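Pectate lyase (Paenibacillus sp. 0602, PDB 5GT5) cleaves polygalacturonate and pectin by endo-acting β-elimination, probably with the help of calcium, and thereby depolymerises plant pectic polysaccharides. Local coordinates at residues T37-A42 with K50-M55; Y30-N35 with W436-W441; L41-N46 with N100-F105; N63-A68 with G90-T95. The protein carries 1 engineered substitution. All blocks are in the same frame, centred on the assembly; numbering follows the deposited sequence.

Contact 1 of 4, residues T37-A42 with K50-M55; sequences TDLALA and KVVEIM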
loop_
_atom_site.group_PDB
_atom_site.type_symbol
_atom_site.label_atom_id
_atom_site.label_comp_id
_atom_site.label_asym_id
_atom_site.label_seq_id
_atom_site.Cartn_x
_atom_site.Cartn_y
_atom_site.Cartn_z
ATOM N N THR A 37 -15.590 -8.665 25.253
ATOM C CA THR A 37 -15.550 -7.227 25.556
ATOM C C THR A 37 -14.150 -6.645 25.369
ATOM O O THR A 37 -14.006 -5.580 24.769
ATOM C CB THR A 37 -16.032 -6.956 26.973
ATOM O OG1 THR A 37 -17.350 -7.501 27.123
ATOM C CG2 THR A 37 -16.090 -5.452 27.242
ATOM N N ASP A 38 -13.134 -7.360 25.846
ATOM C CA ASP A 38 -11.743 -6.983 25.603
ATOM C C ASP A 38 -11.490 -6.857 24.116
ATOM O O ASP A 38 -10.856 -5.907 23.676
ATOM C CB ASP A 38 -10.755 -8.019 26.145
ATOM C CG ASP A 38 -10.814 -8.186 27.652
ATOM O OD1 ASP A 38 -11.256 -7.260 28.396
ATOM O OD2 ASP A 38 -10.384 -9.276 28.081
ATOM N N LEU A 39 -12.004 -7.794 23.318
ATOM C CA LEU A 39 -11.760 -7.734 21.883
ATOM C C LEU A 39 -12.457 -6.518 21.267
ATOM O O LEU A 39 -11.888 -5.820 20.409
ATOM C CB LEU A 39 -12.265 -9.005 21.216
ATOM C CG LEU A 39 -11.848 -9.170 19.741
ATOM C CD1 LEU A 39 -10.340 -9.237 19.606
ATOM C CD2 LEU A 39 -12.473 -10.452 19.153
ATOM N N ALA A 40 -13.697 -6.278 21.675
ATOM C CA ALA A 40 -14.451 -5.152 21.175
ATOM C C ALA A 40 -13.764 -3.829 21.481
ATOM O O ALA A 40 -13.715 -2.922 20.634
ATOM C CB ALA A 40 -15.834 -5.159 21.723
ATOM N N LEU A 41 -13.215 -3.713 22.683
ATOM C CA LEU A 41 -12.507 -2.490 23.030
ATOM C C LEU A 41 -11.220 -2.333 22.238
ATOM O O LEU A 41 -10.918 -1.229 21.773
ATOM C CB LEU A 41 -12.207 -2.461 24.522
ATOM C CG LEU A 41 -13.436 -2.282 25.414
ATOM C CD1 LEU A 41 -13.050 -2.432 26.904
ATOM C CD2 LEU A 41 -14.096 -0.936 25.161
ATOM N N ALA A 42 -10.480 -3.427 22.043
ATOM C CA ALA A 42 -9.203 -3.391 21.342
ATOM C C ALA A 42 -9.350 -3.067 19.855
ATOM O O ALA A 42 -8.520 -2.337 19.303
ATOM C CB ALA A 42 -8.502 -4.711 21.501
ATOM N N LYS A 50 -1.973 -1.574 18.617
ATOM C CA LYS A 50 -1.004 -2.138 17.685
ATOM C C LYS A 50 -0.921 -3.650 17.735
ATOM O O LYS A 50 -0.752 -4.268 16.675
ATOM C CB LYS A 50 0.380 -1.546 17.983
ATOM C CG LYS A 50 0.470 -0.040 17.756
ATOM C CD LYS A 50 0.568 0.162 16.236
ATOM C CE LYS A 50 0.019 1.451 15.729
ATOM N NZ LYS A 50 0.164 1.418 14.220
ATOM N N VAL A 51 -1.013 -4.248 18.924
ATOM C CA VAL A 51 -0.953 -5.701 19.070
ATOM C C VAL A 51 -2.118 -6.140 19.909
ATOM O O VAL A 51 -2.360 -5.582 20.995
ATOM C CB VAL A 51 0.366 -6.160 19.711
ATOM C CG1 VAL A 51 0.337 -7.657 19.986
ATOM C CG2 VAL A 51 1.566 -5.770 18.841
ATOM N N VAL A 52 -2.840 -7.139 19.406
ATOM C CA VAL A 52 -3.885 -7.828 20.146
ATOM C C VAL A 52 -3.425 -9.275 20.392
ATOM O O VAL A 52 -3.232 -10.040 19.420
ATOM C CB VAL A 52 -5.235 -7.807 19.373
ATOM C CG1 VAL A 52 -6.267 -8.665 20.126
ATOM C CG2 VAL A 52 -5.736 -6.359 19.189
ATOM N N GLU A 53 -3.202 -9.650 21.666
ATOM C CA GLU A 53 -2.893 -11.023 22.028
ATOM C C GLU A 53 -4.154 -11.687 22.551
ATOM O O GLU A 53 -4.659 -11.341 23.621
ATOM C CB GLU A 53 -1.784 -11.127 23.075
ATOM C CG GLU A 53 -1.375 -12.615 23.267
ATOM C CD GLU A 53 -0.334 -12.844 24.328
ATOM O OE1 GLU A 53 0.286 -11.880 24.806
ATOM O OE2 GLU A 53 -0.131 -14.027 24.671
ATOM N N ILE A 54 -4.675 -12.635 21.778
ATOM C CA ILE A 54 -5.804 -13.459 22.197
ATOM C C ILE A 54 -5.257 -14.484 23.195
ATOM O O ILE A 54 -4.313 -15.201 22.889
ATOM C CB ILE A 54 -6.391 -14.199 20.979
ATOM C CG1 ILE A 54 -6.732 -13.191 19.874
ATOM C CG2 ILE A 54 -7.589 -15.083 21.365
ATOM C CD1 ILE A 54 -7.776 -12.219 20.289
ATOM N N MET A 55 -5.819 -14.534 24.397
ATOM C CA MET A 55 -5.216 -15.296 25.488
ATOM C C MET A 55 -5.794 -16.699 25.637
ATOM O O MET A 55 -5.176 -17.565 26.273
ATOM C CB MET A 55 -5.409 -14.531 26.818
ATOM C CG MET A 55 -4.839 -13.094 26.809
ATOM S SD MET A 55 -3.108 -13.050 26.389
ATOM C CE MET A 55 -2.411 -13.803 27.882
#

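Contact 2 of 4, residues Y30-N35 with W436-W441; sequences YKKVYN and WSKDNW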
loop_
_atom_site.group_PDB
_atom_site.type_symbol
_atom_site.label_atom_id
_atom_site.label_comp_id
_atom_site.label_asym_id
_atom_site.label_seq_id
_atom_site.Cartn_x
_atom_site.Cartn_y
_atom_site.Cartn_z
ATOM N N TYR A 30 -0.703 -2.588 23.445
ATOM C CA TYR A 30 -0.684 -4.055 23.433
ATOM C C TYR A 30 -1.810 -4.509 24.336
ATOM O O TYR A 30 -1.738 -4.278 25.572
ATOM C CB TYR A 30 0.660 -4.548 23.974
ATOM C CG TYR A 30 0.957 -6.028 23.833
ATOM C CD1 TYR A 30 0.162 -6.996 24.455
ATOM C CD2 TYR A 30 2.086 -6.445 23.143
ATOM C CE1 TYR A 30 0.466 -8.343 24.332
ATOM C CE2 TYR A 30 2.401 -7.817 23.017
ATOM C CZ TYR A 30 1.591 -8.744 23.637
ATOM O OH TYR A 30 1.894 -10.075 23.516
ATOM N N LYS A 31 -2.850 -5.111 23.763
ATOM C CA LYS A 31 -4.021 -5.518 24.517
ATOM C C LYS A 31 -4.138 -7.022 24.616
ATOM O O LYS A 31 -4.184 -7.716 23.591
ATOM C CB LYS A 31 -5.307 -4.957 23.911
ATOM C CG LYS A 31 -5.352 -3.444 23.808
ATOM C CD LYS A 31 -5.224 -2.768 25.178
ATOM C CE LYS A 31 -5.440 -1.285 24.999
ATOM N NZ LYS A 31 -5.251 -0.602 26.318
ATOM N N LYS A 32 -4.204 -7.529 25.838
ATOM C CA LYS A 32 -4.445 -8.942 26.099
ATOM C C LYS A 32 -5.932 -9.159 26.194
ATOM O O LYS A 32 -6.639 -8.523 26.978
ATOM C CB LYS A 32 -3.732 -9.361 27.398
ATOM C CG LYS A 32 -2.213 -9.391 27.223
ATOM C CD LYS A 32 -1.481 -9.848 28.477
ATOM C CE LYS A 32 0.001 -9.837 28.242
ATOM N NZ LYS A 32 0.722 -10.317 29.475
ATOM N N VAL A 33 -6.417 -10.059 25.352
ATOM C CA VAL A 33 -7.848 -10.251 25.196
ATOM C C VAL A 33 -8.286 -11.597 25.773
ATOM O O VAL A 33 -7.849 -12.672 25.309
ATOM C CB VAL A 33 -8.216 -10.128 23.695
ATOM C CG1 VAL A 33 -9.599 -10.689 23.417
ATOM C CG2 VAL A 33 -8.110 -8.664 23.245
ATOM N N TYR A 34 -9.162 -11.532 26.779
ATOM C CA TYR A 34 -9.631 -12.738 27.466
ATOM C C TYR A 34 -11.068 -13.058 27.152
ATOM O O TYR A 34 -11.524 -14.179 27.389
ATOM C CB TYR A 34 -9.480 -12.569 28.982
ATOM C CG TYR A 34 -8.058 -12.320 29.420
ATOM C CD1 TYR A 34 -7.534 -11.020 29.510
ATOM C CD2 TYR A 34 -7.227 -13.379 29.761
ATOM C CE1 TYR A 34 -6.202 -10.802 29.917
ATOM C CE2 TYR A 34 -5.911 -13.163 30.144
ATOM C CZ TYR A 34 -5.409 -11.882 30.225
ATOM O OH TYR A 34 -4.107 -11.671 30.617
ATOM N N ASN A 35 -11.791 -12.083 26.616
ATOM C CA ASN A 35 -13.208 -12.231 26.355
ATOM C C ASN A 35 -13.637 -11.281 25.259
ATOM O O ASN A 35 -12.812 -10.508 24.754
ATOM C CB ASN A 35 -13.998 -12.030 27.656
ATOM C CG ASN A 35 -13.801 -10.659 28.248
ATOM O OD1 ASN A 35 -13.929 -9.648 27.570
ATOM N ND2 ASN A 35 -13.493 -10.620 29.547
ATOM N N TRP A 436 7.379 -21.369 20.127
ATOM C CA TRP A 436 8.550 -20.542 20.367
ATOM C C TRP A 436 8.075 -19.405 21.246
ATOM O O TRP A 436 6.869 -19.264 21.485
ATOM C CB TRP A 436 9.176 -20.025 19.062
ATOM C CG TRP A 436 8.233 -19.372 18.049
ATOM C CD1 TRP A 436 6.946 -18.956 18.259
ATOM C CD2 TRP A 436 8.536 -19.065 16.684
ATOM N NE1 TRP A 436 6.444 -18.395 17.114
ATOM C CE2 TRP A 436 7.398 -18.457 16.124
ATOM C CE3 TRP A 436 9.672 -19.234 15.879
ATOM C CZ2 TRP A 436 7.353 -18.034 14.797
ATOM C CZ3 TRP A 436 9.636 -18.807 14.577
ATOM C CH2 TRP A 436 8.487 -18.221 14.037
ATOM N N SER A 437 9.003 -18.600 21.740
ATOM C CA SER A 437 8.607 -17.514 22.628
ATOM C C SER A 437 7.664 -16.583 21.876
ATOM O O SER A 437 7.829 -16.360 20.668
ATOM C CB SER A 437 9.822 -16.762 23.207
ATOM O OG SER A 437 10.650 -16.248 22.194
ATOM N N LYS A 438 6.649 -16.072 22.571
ATOM C CA LYS A 438 5.531 -15.450 21.854
ATOM C C LYS A 438 5.914 -14.178 21.104
ATOM O O LYS A 438 5.206 -13.783 20.167
ATOM C CB LYS A 438 4.322 -15.234 22.769
ATOM C CG LYS A 438 4.540 -14.204 23.860
ATOM C CD LYS A 438 3.309 -14.086 24.711
ATOM C CE LYS A 438 3.490 -13.044 25.809
ATOM N NZ LYS A 438 2.266 -12.984 26.675
ATOM N N ASP A 439 7.037 -13.552 21.463
ATOM C CA ASP A 439 7.498 -12.368 20.725
ATOM C C ASP A 439 7.774 -12.710 19.248
ATOM O O ASP A 439 7.750 -11.832 18.384
ATOM C CB ASP A 439 8.740 -11.766 21.378
ATOM C CG ASP A 439 9.894 -12.726 21.374
ATOM O OD1 ASP A 439 9.738 -13.806 21.978
ATOM O OD2 ASP A 439 10.946 -12.412 20.774
ATOM N N ASN A 440 8.025 -13.987 18.954
ATOM C CA ASN A 440 8.292 -14.365 17.590
ATOM C C ASN A 440 7.103 -14.198 16.667
ATOM O O ASN A 440 7.286 -14.094 15.450
ATOM C CB ASN A 440 8.786 -15.794 17.547
ATOM C CG ASN A 440 10.190 -15.912 18.059
ATOM O OD1 ASN A 440 11.128 -15.467 17.395
ATOM N ND2 ASN A 440 10.352 -16.530 19.242
ATOM N N TRP A 441 5.907 -14.192 17.244
ATOM C CA TRP A 441 4.694 -13.984 16.460
ATOM C C TRP A 441 4.560 -12.554 15.942
ATOM O O TRP A 441 3.817 -12.307 14.984
ATOM C CB TRP A 441 3.439 -14.403 17.240
ATOM C CG TRP A 441 3.355 -15.882 17.431
ATOM C CD1 TRP A 441 3.387 -16.555 18.620
ATOM C CD2 TRP A 441 3.275 -16.890 16.404
ATOM N NE1 TRP A 441 3.326 -17.903 18.406
ATOM C CE2 TRP A 441 3.248 -18.142 17.058
ATOM C CE3 TRP A 441 3.212 -16.855 14.994
ATOM C CZ2 TRP A 441 3.160 -19.353 16.368
ATOM C CZ3 TRP A 441 3.131 -18.063 14.301
ATOM C CH2 TRP A 441 3.115 -19.300 14.988
#

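Contact 3 of 4, residues L41-N46 with N100-F105; sequences LALKKN and NGLTIF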
loop_
_atom_site.group_PDB
_atom_site.type_symbol
_atom_site.label_atom_id
_atom_site.label_comp_id
_atom_site.label_asym_id
_atom_site.label_seq_id
_atom_site.Cartn_x
_atom_site.Cartn_y
_atom_site.Cartn_z
ATOM N N LEU A 41 -13.215 -3.713 22.683
ATOM C CA LEU A 41 -12.507 -2.490 23.030
ATOM C C LEU A 41 -11.220 -2.333 22.238
ATOM O O LEU A 41 -10.918 -1.229 21.773
ATOM C CB LEU A 41 -12.207 -2.461 24.522
ATOM C CG LEU A 41 -13.436 -2.282 25.414
ATOM C CD1 LEU A 41 -13.050 -2.432 26.904
ATOM C CD2 LEU A 41 -14.096 -0.936 25.161
ATOM N N ALA A 42 -10.480 -3.427 22.043
ATOM C CA ALA A 42 -9.203 -3.391 21.342
ATOM C C ALA A 42 -9.350 -3.067 19.855
ATOM O O ALA A 42 -8.520 -2.337 19.303
ATOM C CB ALA A 42 -8.502 -4.711 21.501
ATOM N N LEU A 43 -10.396 -3.615 19.219
ATOM C CA LEU A 43 -10.562 -3.510 17.767
ATOM C C LEU A 43 -11.531 -2.415 17.332
ATOM O O LEU A 43 -11.856 -2.303 16.153
ATOM C CB LEU A 43 -10.946 -4.864 17.159
ATOM C CG LEU A 43 -9.837 -5.900 17.232
ATOM C CD1 LEU A 43 -10.393 -7.188 16.596
ATOM C CD2 LEU A 43 -8.531 -5.446 16.534
ATOM N N LYS A 44 -11.982 -1.594 18.276
ATOM C CA LYS A 44 -12.838 -0.430 17.962
ATOM C C LYS A 44 -12.086 0.500 17.023
ATOM O O LYS A 44 -10.886 0.726 17.219
ATOM C CB LYS A 44 -13.219 0.327 19.246
ATOM C CG LYS A 44 -14.283 1.403 19.024
ATOM C CD LYS A 44 -14.696 2.026 20.362
ATOM C CE LYS A 44 -15.743 3.116 20.164
ATOM N NZ LYS A 44 -17.003 2.571 19.644
ATOM N N LYS A 45 -12.769 0.999 15.999
ATOM C CA LYS A 45 -12.128 1.920 15.052
ATOM C C LYS A 45 -11.434 3.058 15.800
ATOM O O LYS A 45 -11.978 3.634 16.751
ATOM C CB LYS A 45 -13.176 2.465 14.067
ATOM C CG LYS A 45 -12.622 3.386 13.000
ATOM C CD LYS A 45 -13.769 3.841 12.084
ATOM C CE LYS A 45 -13.303 4.933 11.119
ATOM N NZ LYS A 45 -14.452 5.536 10.370
ATOM N N ASN A 46 -10.193 3.337 15.378
ATOM C CA ASN A 46 -9.364 4.383 15.964
ATOM C C ASN A 46 -8.927 4.154 17.385
ATOM O O ASN A 46 -8.545 5.101 18.087
ATOM C CB ASN A 46 -9.963 5.778 15.729
ATOM C CG ASN A 46 -9.926 6.175 14.282
ATOM O OD1 ASN A 46 -8.946 5.893 13.603
ATOM N ND2 ASN A 46 -10.968 6.840 13.807
ATOM N N ASN A 100 -4.048 0.923 10.740
ATOM C CA ASN A 100 -2.771 0.927 10.045
ATOM C C ASN A 100 -1.674 0.386 10.930
ATOM O O ASN A 100 -1.196 1.058 11.854
ATOM C CB ASN A 100 -2.350 2.302 9.568
ATOM C CG ASN A 100 -1.021 2.249 8.809
ATOM O OD1 ASN A 100 -0.737 1.301 8.093
ATOM N ND2 ASN A 100 -0.157 3.212 9.080
ATOM N N GLY A 101 -1.309 -0.856 10.688
ATOM C CA GLY A 101 -0.247 -1.473 11.438
ATOM C C GLY A 101 -0.814 -2.143 12.663
ATOM O O GLY A 101 -0.829 -1.569 13.753
ATOM N N LEU A 102 -1.272 -3.372 12.498
ATOM C CA LEU A 102 -1.949 -4.098 13.564
ATOM C C LEU A 102 -1.556 -5.554 13.482
ATOM O O LEU A 102 -1.574 -6.131 12.399
ATOM C CB LEU A 102 -3.465 -3.944 13.393
ATOM C CG LEU A 102 -4.346 -4.839 14.269
ATOM C CD1 LEU A 102 -4.267 -4.458 15.749
ATOM C CD2 LEU A 102 -5.794 -4.785 13.774
ATOM N N THR A 103 -1.210 -6.162 14.610
ATOM C CA THR A 103 -0.986 -7.603 14.696
ATOM C C THR A 103 -1.958 -8.235 15.671
ATOM O O THR A 103 -2.073 -7.797 16.843
ATOM C CB THR A 103 0.446 -7.915 15.148
ATOM O OG1 THR A 103 1.338 -7.367 14.170
ATOM C CG2 THR A 103 0.699 -9.441 15.253
ATOM N N ILE A 104 -2.639 -9.284 15.211
ATOM C CA ILE A 104 -3.528 -10.079 16.065
ATOM C C ILE A 104 -2.980 -11.489 16.104
ATOM O O ILE A 104 -2.751 -12.083 15.057
ATOM C CB ILE A 104 -5.005 -10.074 15.510
ATOM C CG1 ILE A 104 -5.480 -8.642 15.221
ATOM C CG2 ILE A 104 -5.921 -10.839 16.446
ATOM C CD1 ILE A 104 -6.843 -8.575 14.472
ATOM N N PHE A 105 -2.767 -12.055 17.281
ATOM C CA PHE A 105 -2.166 -13.367 17.371
ATOM C C PHE A 105 -2.557 -14.034 18.672
ATOM O O PHE A 105 -3.162 -13.389 19.544
ATOM C CB PHE A 105 -0.623 -13.285 17.254
ATOM C CG PHE A 105 0.080 -12.933 18.551
ATOM C CD1 PHE A 105 0.054 -11.616 19.035
ATOM C CD2 PHE A 105 0.769 -13.905 19.256
ATOM C CE1 PHE A 105 0.689 -11.299 20.235
ATOM C CE2 PHE A 105 1.417 -13.587 20.455
ATOM C CZ PHE A 105 1.366 -12.288 20.936
#

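Contact 4 of 4, residues N63-A68 with G90-T95; sequences NEIPSA and GVSKIT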
loop_
_atom_site.group_PDB
_atom_site.type_symbol
_atom_site.label_atom_id
_atom_site.label_comp_id
_atom_site.label_asym_id
_atom_site.label_seq_id
_atom_site.Cartn_x
_atom_site.Cartn_y
_atom_site.Cartn_z
ATOM N N ASN A 63 -25.383 -13.923 20.635
ATOM C CA ASN A 63 -26.181 -14.228 21.835
ATOM C C ASN A 63 -25.409 -14.717 23.056
ATOM O O ASN A 63 -25.993 -14.852 24.136
ATOM C CB ASN A 63 -27.260 -15.271 21.507
ATOM C CG ASN A 63 -28.162 -14.835 20.392
ATOM O OD1 ASN A 63 -28.460 -13.644 20.246
ATOM N ND2 ASN A 63 -28.619 -15.796 19.588
ATOM N N GLU A 64 -24.120 -15.005 22.923
ATOM C CA GLU A 64 -23.355 -15.503 24.049
ATOM C C GLU A 64 -22.371 -14.506 24.623
ATOM O O GLU A 64 -21.828 -14.722 25.711
ATOM C CB GLU A 64 -22.625 -16.808 23.697
ATOM C CG GLU A 64 -21.629 -16.651 22.543
ATOM C CD GLU A 64 -20.962 -17.946 22.136
ATOM O OE1 GLU A 64 -21.096 -18.979 22.845
ATOM O OE2 GLU A 64 -20.278 -17.914 21.060
ATOM N N ILE A 65 -22.077 -13.459 23.871
ATOM C CA ILE A 65 -21.114 -12.465 24.336
ATOM C C ILE A 65 -21.737 -11.530 25.358
ATOM O O ILE A 65 -22.961 -11.400 25.421
ATOM C CB ILE A 65 -20.489 -11.669 23.159
ATOM C CG1 ILE A 65 -21.561 -10.863 22.421
ATOM C CG2 ILE A 65 -19.748 -12.651 22.251
ATOM C CD1 ILE A 65 -21.074 -10.053 21.176
ATOM N N PRO A 66 -20.892 -10.872 26.170
ATOM C CA PRO A 66 -21.466 -9.919 27.125
ATOM C C PRO A 66 -22.187 -8.783 26.422
ATOM O O PRO A 66 -21.811 -8.414 25.296
ATOM C CB PRO A 66 -20.236 -9.395 27.884
ATOM C CG PRO A 66 -19.228 -10.443 27.755
ATOM C CD PRO A 66 -19.456 -11.095 26.401
ATOM N N SER A 67 -23.203 -8.213 27.068
ATOM C CA SER A 67 -23.917 -7.071 26.508
ATOM C C SER A 67 -22.971 -5.938 26.130
ATOM O O SER A 67 -23.180 -5.274 25.130
ATOM C CB SER A 67 -24.975 -6.532 27.483
ATOM O OG SER A 67 -25.903 -7.535 27.856
ATOM N N ALA A 68 -21.915 -5.741 26.916
ATOM C CA ALA A 68 -20.962 -4.664 26.649
ATOM C C ALA A 68 -20.200 -4.875 25.338
ATOM O O ALA A 68 -19.619 -3.930 24.778
ATOM C CB ALA A 68 -20.003 -4.529 27.783
ATOM N N GLY A 90 -25.751 -17.696 18.490
ATOM C CA GLY A 90 -25.762 -16.640 17.501
ATOM C C GLY A 90 -24.412 -16.595 16.810
ATOM O O GLY A 90 -23.493 -17.367 17.115
ATOM N N VAL A 91 -24.303 -15.664 15.877
ATOM C CA VAL A 91 -23.095 -15.483 15.066
ATOM C C VAL A 91 -22.881 -13.977 14.929
ATOM O O VAL A 91 -23.811 -13.230 14.642
ATOM C CB VAL A 91 -23.262 -16.146 13.674
ATOM C CG1 VAL A 91 -22.082 -15.850 12.779
ATOM C CG2 VAL A 91 -23.448 -17.666 13.814
ATOM N N SER A 92 -21.653 -13.539 15.149
ATOM C CA SER A 92 -21.306 -12.122 15.018
ATOM C C SER A 92 -20.483 -11.863 13.777
ATOM O O SER A 92 -19.899 -12.790 13.180
ATOM C CB SER A 92 -20.483 -11.664 16.222
ATOM O OG SER A 92 -21.233 -11.780 17.438
ATOM N N LYS A 93 -20.465 -10.600 13.368
ATOM C CA LYS A 93 -19.509 -10.108 12.383
ATOM C C LYS A 93 -18.680 -9.031 13.059
ATOM O O LYS A 93 -19.228 -8.075 13.604
ATOM C CB LYS A 93 -20.207 -9.520 11.161
ATOM C CG LYS A 93 -19.202 -9.071 10.122
ATOM C CD LYS A 93 -19.858 -8.394 8.928
ATOM C CE LYS A 93 -20.388 -9.426 7.975
ATOM N NZ LYS A 93 -20.939 -8.776 6.737
ATOM N N ILE A 94 -17.358 -9.205 13.041
ATOM C CA ILE A 94 -16.440 -8.274 13.701
ATOM C C ILE A 94 -15.681 -7.536 12.627
ATOM O O ILE A 94 -14.969 -8.153 11.826
ATOM C CB ILE A 94 -15.470 -9.017 14.614
ATOM C CG1 ILE A 94 -16.236 -9.853 15.665
ATOM C CG2 ILE A 94 -14.546 -8.013 15.258
ATOM C CD1 ILE A 94 -15.425 -10.917 16.341
ATOM N N THR A 95 -15.878 -6.216 12.566
ATOM C CA THR A 95 -15.292 -5.416 11.494
ATOM C C THR A 95 -14.115 -4.591 11.994
ATOM O O THR A 95 -14.308 -3.649 12.786
ATOM C CB THR A 95 -16.329 -4.484 10.842
ATOM O OG1 THR A 95 -17.380 -5.282 10.290
ATOM C CG2 THR A 95 -15.698 -3.701 9.701
#

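Contact 1 of 4, residues T37-A42 with K50-M55
Val52 is the centre of this contact, offering one methyl to each of two helix residues. The meeting is purely apolar, and no hydrogen bond joins the two segments. With CG1 anti to the backbone N (chi1 174°), the fork of Val52 opens toward the helix: CG2 rests on the CB of Ala42 at 4.0 Å, and CG1 meets CD1 of Leu39 at 4.1 Å. The same leucine methyl goes on to Ile54, where Leu39 CD1 and Ile54 CD1 are 4.0 Å apart. One branch of Leu39 therefore lies against two strand residues, crossing Val52 nearly perpendicularly and Ile54 at a slant. Ile54 folds its chain at both torsions, which brings its terminal methyl round to the leucine. Ala42, with nothing beyond CB, lets the backbones come within 7.0 Å, measured from its CA to the CA of Val52.

None of the backbone bonds crosses the contact; within the helix Ala42 N donates to Asp38 O at 3.0 Å, and the strand bonds its neighbouring strands. Helix 37-42 and strand 51-54 run almost antiparallel, at 169°, with their axes 10.1 Å apart at closest approach.

All four residues are buried. Val33 of strand 30-33 touches Leu39, Val52 and Ile54, completing the apolar cluster, while Phe74 of strand 74-76 packs on Leu39. Helix 36-43 connects the parallel neighbours 30-33 and 51-54 and packs back on the second, a beta-alpha-beta unit at the N-terminal end of the β-helix. Strand 51-54 is flanked by strands 30-33 and 102-106, both parallel to it, and its other face turns Val51 and Glu53 toward Phe105.

Contact 2 of 4, residues Y30-N35 with W436-W441
Tyr30 and Lys438 meet across two backbones that remain well apart: Tyr30 lies on strand 30-33, Lys438 at the start of a helically curled stretch without regular helical bonding, and the closest CA atoms, of Tyr30 and Asp439, are 12.0 Å from each other. The curl is pinned internally at Ser437 O, which accepts both the backbone N and the ND2 of Asn440 from the same face of its plane. Ser437 OG adds a bond of 2.6 Å to the syn lone pair of Asp439 OD1.

Long side chains span the separation. Lys438 leaves its backbone with CG between N and the carbonyl carbon (chi1 67°), then runs fully extended. Its CE passes the tyrosine hydroxyl, with Lys438 CE and Tyr30 OH 4.1 Å apart, and its ammonium arrives beside that of Lys32, the NZ atoms of Lys438 and Lys32 being 4.2 Å apart. The Lys32 chain is likewise extended and crosses that of Lys438 at about a right angle.

Carboxylates explain this pairing of like charges. Glu24 OE1 forms salt bridges to both ammonium groups, and Glu53 OE1 takes a second from Lys438 and a hydrogen bond with Tyr30 OH. Two acids and two lysines thus form one network whose charges probably balance, which would stabilise the ionised state of each member, and it ties the C-terminal tail to the first strand.

Contact 3 of 4, residues L41-N46 with N100-F105
Leu43, near the end of helix 36-43, lies across from strand 102-105 with 9.6 Å between its CA and the CA of Leu102, and only the end of its side chain reaches the strand. A single methyl does the work. Leu43 CG is anti to its carbonyl carbon (chi1 -68°) and the chain then extends into CD1 (chi2 179°), leaving CD2 as the branch turned to the strand. There Leu43 CD2 lies 3.9 Å from Leu102 CD2 and 4.1 Å from Ile104 CD1. The approaches differ: Leu43 and Leu102 cross at close to a right angle, whereas Leu43 and Ile104 reach end to end. Leu102 and Ile104 present neighbouring methyls, and Leu43 CD2 rests over the pair, the three forming a triangle. All three residues are buried, and Val52 and Val96, from strands 51-54 and 92-97, also touch Leu43.

Just before the strand, the chain turns a corner at Gly101, whose backbone carbonyl is held by Lys50 NZ. Corners of this sort separate the parallel sheets of the right-handed parallel β-helix of polysaccharide lyase family 1. Leu43 reaches strands of two of those sheets, consistent with helix 36-43 capping the N-terminal end of the β-helix and its apolar interior.

Contact 4 of 4, residues N63-A68 with G90-T95
Asn63 lays its side chain alongside the backbone of Gly90: CB, CG and ND2 come near the glycine, while OD1 points elsewhere. CB begins at 4.2 Å from Gly90 N. CG, set beside the backbone N of Asn63 by a chi1 of -57°, lies at the same distance from Gly90 CA. The amide nitrogen comes nearest: Asn63 ND2 is 3.6 Å from Gly90 N. Both nitrogens are donors, so this approach is van der Waals contact and no hydrogen bond. The two segments are joined next door by backbone bonding between Asn63 and Thr89, the last residue of helix 84-89.

Gly90 is where the chain leaves that helix, with a positive phi of 71°. Having no side chain on the flank that faces Asn63, it allows a CA-to-CA distance of only 5.0 Å between Asn63 and Gly90.

Further along, the contact moves into the interior. Ile65 sends CG1 between its backbone N and carbonyl carbon, and from there the chain extends until CD1 stands 4.1 Å from Ser92 OG. That hydroxyl is hydrogen-bonded to Leu60 O, and Phe74 touches both Ile65 and Ser92. Glu64, which makes no contact, uses OE2 to bond Gly61 N and His114 ND1.

The 63-68 loop is thus set against the start of strand 92-97, beside strand 74-76 at the edge of a sheet of the β-helix. Shape and neighbouring bonds set the fit: the bare glycine backbone leaves room for the asparagine to lie against it, and a buried serine already occupied by a carbonyl can lie against an isoleucine methyl without an unmet polar demand.

Overall arrangement
From the N terminus, contact 2 opens first, on strand 30-33, and closes last, at 436-441, so its loop encloses the other three. Contact 1 follows on helix 36-43 and closes quickly at strand 51-54, the parallel neighbour of strand 30-33. Contact 3 leaves the same helix, sharing Leu41 and Ala42 with contact 1, and, starting from the same stretch, closes later, at strand 102-106, beside strand 51-54. Contact 4 is nested inside contact 3 and joins the 63-68 loop to strand 92-97 of a different sheet; Pro66 touches Thr37 of contact 1. Together they gather the N-terminal helix, the adjoining strands and the C-terminal tail at one end of the β-helix.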